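Local coordinates for thioredoxin domain-containing protein (PDB 3U5R), which is of unknown function but belongs to the AhpC/TSA family of thioredoxin-like proteins, and may therefore have antioxidant or oxidoreductase activity, at residues 155-167 / 189-201. Residues are numbered along the deposited sequence; the frame is centred on the assembly and turned at random.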
loop_
_atom_site.group_PDB
_atom_site.type_symbol
_atom_site.label_atom_id
_atom_site.label_comp_id
_atom_site.label_asym_id
_atom_site.label_seq_id
_atom_site.Cartn_x
_atom_site.Cartn_y
_atom_site.Cartn_z
ATOM N N ARG A 155 -6.891 1.535 13.708
ATOM C CA ARG A 155 -7.771 2.570 13.214
ATOM C C ARG A 155 -7.017 3.422 12.184
ATOM O O ARG A 155 -5.828 3.738 12.408
ATOM C CB ARG A 155 -8.234 3.493 14.344
ATOM C CG ARG A 155 -8.712 2.728 15.582
ATOM C CD ARG A 155 -9.834 1.672 15.243
ATOM N NE ARG A 155 -10.073 0.794 16.418
ATOM C CZ ARG A 155 -11.044 0.954 17.363
ATOM N NH1 ARG A 155 -11.985 1.946 17.287
ATOM N NH2 ARG A 155 -11.089 0.091 18.408
ATOM N N LEU A 156 -7.712 3.843 11.127
ATOM C CA LEU A 156 -7.019 4.575 10.037
ATOM C C LEU A 156 -6.545 5.950 10.488
ATOM O O LEU A 156 -7.347 6.768 10.964
ATOM C CB LEU A 156 -7.934 4.734 8.825
ATOM C CG LEU A 156 -7.368 5.414 7.551
ATOM C CD1 LEU A 156 -6.317 4.528 6.865
ATOM C CD2 LEU A 156 -8.531 5.689 6.555
ATOM N N VAL A 157 -5.246 6.222 10.368
ATOM C CA VAL A 157 -4.698 7.506 10.786
ATOM C C VAL A 157 -4.126 8.304 9.676
ATOM O O VAL A 157 -3.965 9.522 9.825
ATOM C CB VAL A 157 -3.612 7.383 11.870
ATOM C CG1 VAL A 157 -4.256 6.970 13.269
ATOM C CG2 VAL A 157 -2.475 6.302 11.480
ATOM N N TYR A 158 -3.769 7.650 8.559
ATOM C CA TYR A 158 -3.303 8.439 7.418
ATOM C C TYR A 158 -3.740 7.728 6.164
ATOM O O TYR A 158 -3.637 6.498 6.088
ATOM C CB TYR A 158 -1.751 8.626 7.429
ATOM C CG TYR A 158 -1.203 9.345 6.183
ATOM C CD1 TYR A 158 -1.057 10.737 6.183
ATOM C CD2 TYR A 158 -0.853 8.650 5.015
ATOM C CE1 TYR A 158 -0.558 11.441 5.045
ATOM C CE2 TYR A 158 -0.325 9.345 3.848
ATOM C CZ TYR A 158 -0.200 10.714 3.886
ATOM O OH TYR A 158 0.245 11.415 2.838
ATOM N N HIS A 159 -4.257 8.502 5.208
ATOM C CA HIS A 159 -4.726 7.992 3.947
ATOM C C HIS A 159 -4.343 9.036 2.919
ATOM O O HIS A 159 -4.870 10.131 2.887
ATOM C CB HIS A 159 -6.252 7.677 3.954
ATOM C CG HIS A 159 -6.772 7.183 2.648
ATOM N ND1 HIS A 159 -6.081 6.269 1.876
ATOM C CD2 HIS A 159 -7.871 7.516 1.937
ATOM C CE1 HIS A 159 -6.749 6.034 0.771
ATOM N NE2 HIS A 159 -7.843 6.775 0.788
ATOM N N GLY A 160 -3.340 8.735 2.103
ATOM C CA GLY A 160 -2.969 9.719 1.071
ATOM C C GLY A 160 -1.619 9.393 0.433
ATOM O O GLY A 160 -1.167 8.249 0.444
ATOM N N GLN A 161 -1.043 10.419 -0.163
ATOM C CA GLN A 161 0.169 10.325 -0.998
ATOM C C GLN A 161 1.386 9.843 -0.202
ATOM O O GLN A 161 1.573 10.048 1.058
ATOM C CB GLN A 161 0.429 11.709 -1.666
ATOM C CG GLN A 161 1.047 12.757 -0.708
ATOM C CD GLN A 161 1.274 14.117 -1.424
ATOM O OE1 GLN A 161 0.875 14.288 -2.555
ATOM N NE2 GLN A 161 1.893 15.038 -0.765
ATOM N N PHE A 162 2.283 9.193 -0.906
ATOM C CA PHE A 162 3.582 8.782 -0.300
ATOM C C PHE A 162 4.386 10.062 -0.040
ATOM O O PHE A 162 5.095 10.247 1.007
ATOM C CB PHE A 162 4.241 7.836 -1.342
ATOM C CG PHE A 162 5.537 7.213 -0.917
ATOM C CD1 PHE A 162 5.592 6.354 0.182
ATOM C CD2 PHE A 162 6.706 7.425 -1.681
ATOM C CE1 PHE A 162 6.824 5.745 0.571
ATOM C CE2 PHE A 162 7.947 6.833 -1.338
ATOM C CZ PHE A 162 8.017 5.957 -0.209
ATOM N N ASP A 163 4.317 10.966 -1.019
ATOM C CA ASP A 163 4.931 12.301 -0.917
ATOM C C ASP A 163 4.474 13.062 -2.149
ATOM O O ASP A 163 3.609 12.565 -2.889
ATOM C CB ASP A 163 6.470 12.185 -0.936
ATOM C CG ASP A 163 6.974 11.382 -2.183
ATOM O OD1 ASP A 163 6.255 11.347 -3.245
ATOM O OD2 ASP A 163 8.089 10.789 -2.115
ATOM N N ASP A 164 5.097 14.204 -2.432
ATOM C CA ASP A 164 4.570 15.151 -3.450
ATOM C C ASP A 164 5.049 14.748 -4.883
ATOM O O ASP A 164 4.686 15.423 -5.872
ATOM C CB ASP A 164 5.068 16.622 -3.173
ATOM C CG ASP A 164 4.374 17.333 -1.960
ATOM O OD1 ASP A 164 3.150 17.123 -1.752
ATOM O OD2 ASP A 164 5.053 18.198 -1.242
ATOM N N ALA A 165 5.903 13.723 -5.007
ATOM C CA ALA A 165 6.450 13.354 -6.323
ATOM C C ALA A 165 5.362 12.746 -7.220
ATOM O O ALA A 165 4.492 11.912 -6.769
ATOM C CB ALA A 165 7.643 12.390 -6.177
ATOM N N ARG A 166 5.406 13.136 -8.502
ATOM C CA ARG A 166 4.519 12.575 -9.536
ATOM C C ARG A 166 5.343 12.323 -10.794
ATOM O O ARG A 166 6.375 12.933 -10.955
ATOM C CB ARG A 166 3.368 13.582 -9.888
ATOM C CG ARG A 166 2.468 13.989 -8.648
ATOM C CD ARG A 166 1.500 12.821 -8.209
ATOM N NE ARG A 166 0.586 13.208 -7.115
ATOM C CZ ARG A 166 0.848 13.195 -5.799
ATOM N NH1 ARG A 166 2.060 12.846 -5.349
ATOM N NH2 ARG A 166 -0.116 13.573 -4.895
ATOM N N PRO A 167 4.938 11.388 -11.647
ATOM C CA PRO A 167 5.781 11.149 -12.841
ATOM C C PRO A 167 5.931 12.458 -13.645
ATOM O O PRO A 167 4.905 13.060 -13.984
ATOM C CB PRO A 167 4.927 10.205 -13.639
ATOM C CG PRO A 167 4.189 9.467 -12.574
ATOM C CD PRO A 167 3.849 10.400 -11.546
ATOM N N LYS A 189 2.331 10.046 18.727
ATOM C CA LYS A 189 1.827 11.408 18.474
ATOM C C LYS A 189 0.726 11.463 17.416
ATOM O O LYS A 189 0.409 10.457 16.777
ATOM C CB LYS A 189 2.943 12.327 18.041
ATOM C CG LYS A 189 4.093 12.367 18.998
ATOM C CD LYS A 189 4.817 13.682 18.866
ATOM C CE LYS A 189 5.695 13.947 20.095
ATOM N NZ LYS A 189 7.002 14.491 19.600
ATOM N N ASP A 190 0.147 12.650 17.255
ATOM C CA ASP A 190 -0.922 12.878 16.256
ATOM C C ASP A 190 -0.367 12.990 14.819
ATOM O O ASP A 190 0.595 13.712 14.578
ATOM C CB ASP A 190 -1.679 14.172 16.608
ATOM C CG ASP A 190 -2.641 13.985 17.806
ATOM O OD1 ASP A 190 -2.700 12.876 18.395
ATOM O OD2 ASP A 190 -3.353 14.959 18.129
ATOM N N VAL A 191 -0.958 12.276 13.869
ATOM C CA VAL A 191 -0.553 12.424 12.475
ATOM C C VAL A 191 -1.004 13.831 11.987
ATOM O O VAL A 191 -2.052 14.309 12.415
ATOM C CB VAL A 191 -1.137 11.293 11.602
ATOM C CG1 VAL A 191 -0.810 11.541 10.093
ATOM C CG2 VAL A 191 -0.567 9.963 12.073
ATOM N N GLY A 192 -0.211 14.492 11.138
ATOM C CA GLY A 192 -0.573 15.839 10.626
ATOM C C GLY A 192 -1.925 15.769 9.889
ATOM O O GLY A 192 -2.322 14.714 9.315
ATOM N N THR A 193 -2.652 16.877 9.898
ATOM C CA THR A 193 -4.029 16.885 9.404
ATOM C C THR A 193 -4.092 17.129 7.879
ATOM O O THR A 193 -5.086 16.857 7.279
ATOM C CB THR A 193 -4.835 18.014 10.106
ATOM O OG1 THR A 193 -4.202 19.244 9.765
ATOM C CG2 THR A 193 -4.821 17.850 11.663
ATOM N N THR A 194 -3.019 17.611 7.266
ATOM C CA THR A 194 -2.952 17.740 5.800
ATOM C C THR A 194 -2.632 16.389 5.219
ATOM O O THR A 194 -1.465 15.912 5.350
ATOM C CB THR A 194 -1.787 18.675 5.364
ATOM O OG1 THR A 194 -2.010 19.937 5.962
ATOM C CG2 THR A 194 -1.667 18.853 3.741
ATOM N N GLN A 195 -3.629 15.764 4.593
ATOM C CA GLN A 195 -3.376 14.514 3.905
ATOM C C GLN A 195 -3.804 14.679 2.454
ATOM O O GLN A 195 -4.981 14.551 2.092
ATOM C CB GLN A 195 -4.059 13.305 4.579
ATOM C CG GLN A 195 -3.840 13.319 6.101
ATOM C CD GLN A 195 -4.260 12.053 6.821
ATOM O OE1 GLN A 195 -4.848 11.148 6.229
ATOM N NE2 GLN A 195 -3.980 12.000 8.121
ATOM N N VAL A 196 -2.823 14.845 1.585
ATOM C CA VAL A 196 -3.149 14.981 0.145
ATOM C C VAL A 196 -3.502 13.628 -0.438
ATOM O O VAL A 196 -2.766 12.671 -0.231
ATOM C CB VAL A 196 -1.948 15.558 -0.571
ATOM C CG1 VAL A 196 -2.251 15.706 -2.109
ATOM C CG2 VAL A 196 -1.506 16.934 0.160
ATOM N N PRO A 197 -4.583 13.546 -1.213
ATOM C CA PRO A 197 -4.967 12.264 -1.785
ATOM C C PRO A 197 -3.883 11.726 -2.752
ATOM O O PRO A 197 -3.267 12.523 -3.447
ATOM C CB PRO A 197 -6.244 12.573 -2.582
ATOM C CG PRO A 197 -6.773 13.915 -1.984
ATOM C CD PRO A 197 -5.584 14.641 -1.422
ATOM N N SER A 198 -3.675 10.399 -2.820
ATOM C CA SER A 198 -2.716 9.929 -3.815
ATOM C C SER A 198 -3.426 9.958 -5.148
ATOM O O SER A 198 -4.657 10.024 -5.222
ATOM C CB SER A 198 -2.237 8.489 -3.518
ATOM O OG SER A 198 -3.361 7.630 -3.446
ATOM N N ILE A 199 -2.633 9.877 -6.202
ATOM C CA ILE A 199 -3.114 9.816 -7.569
ATOM C C ILE A 199 -2.489 8.626 -8.185
ATOM O O ILE A 199 -1.296 8.373 -7.964
ATOM C CB ILE A 199 -2.585 11.000 -8.347
ATOM C CG1 ILE A 199 -3.098 12.284 -7.698
ATOM C CG2 ILE A 199 -3.025 10.905 -9.874
ATOM C CD1 ILE A 199 -4.511 12.647 -8.088
ATOM N N GLY A 200 -3.260 7.877 -8.961
ATOM C CA GLY A 200 -2.618 6.830 -9.798
ATOM C C GLY A 200 -3.508 6.290 -10.905
ATOM O O GLY A 200 -4.549 6.832 -11.176
ATOM N N CYS A 201 -3.122 5.165 -11.491
ATOM C CA CYS A 201 -3.983 4.439 -12.352
ATOM C C CYS A 201 -5.135 3.868 -11.550
ATOM O O CYS A 201 -4.903 3.342 -10.451
ATOM C CB CYS A 201 -3.177 3.292 -12.930
ATOM S SG CYS A 201 -1.870 4.006 -14.089
HETATM O O HOH W 1 -0.223 14.046 2.465
HETATM O O HOH W 2 -6.160 11.661 1.464
HETATM O O HOH W 3 -3.794 6.681 -0.749
#
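Gln195 lies against Tyr158 and the backbone at the edge strand 156-160, and its side chain can be followed outward atom by atom. Gln195 CB sits 3.7 Å from His159 O, CG passes beside CD1 and CE1 of the Tyr158 ring, and Gln195 CD comes within 3.5 Å of Tyr158 CD1, the amide and ring planes 38° apart. At the tip the amide does the work of a neighbouring strand: Gln195 NE2 donates to Val157 O (3.0 Å), nearly in the amide plane, while Gln195 OE1 accepts from His159 N (2.9 Å), which comes from above the C=O plane. Glutamine suits this place because it offers a donor and an acceptor on a chain extended beyond CG (chi2 -170°). Next to it, Val191 turns CG2 to Val157 CB and CG1 to Tyr158 CD1, two apolar contacts that suit a branched valine.

Further along, Gln161 N donates to Val196 O at 2.8 Å, almost in line with the carbonyl. Gly160 CA passes 3.2 Å from Val196 O, where a CB would clash. The Gln161 amide covers Val196 CB; Gln161 OE1 takes a bond from Arg166 NH2 (2.6 Å), and its NE2 serves Asp164 OD1 and Asp177. A leucine in its place would probably leave Arg166 NH2 without this acceptor, and Asp164 and Asp177 without a donor. Arg166 NE, meanwhile, rests on Ile199 CG1 (3.8 Å).

The chain leaving helix 176-186 thus runs along the outer side of strand 156-160, an edge of the central thioredoxin-like sheet, before entering strand 199-202; Tyr158 packs on Ala181 of that helix, and strand 146-150 pairs with the strand's other edge.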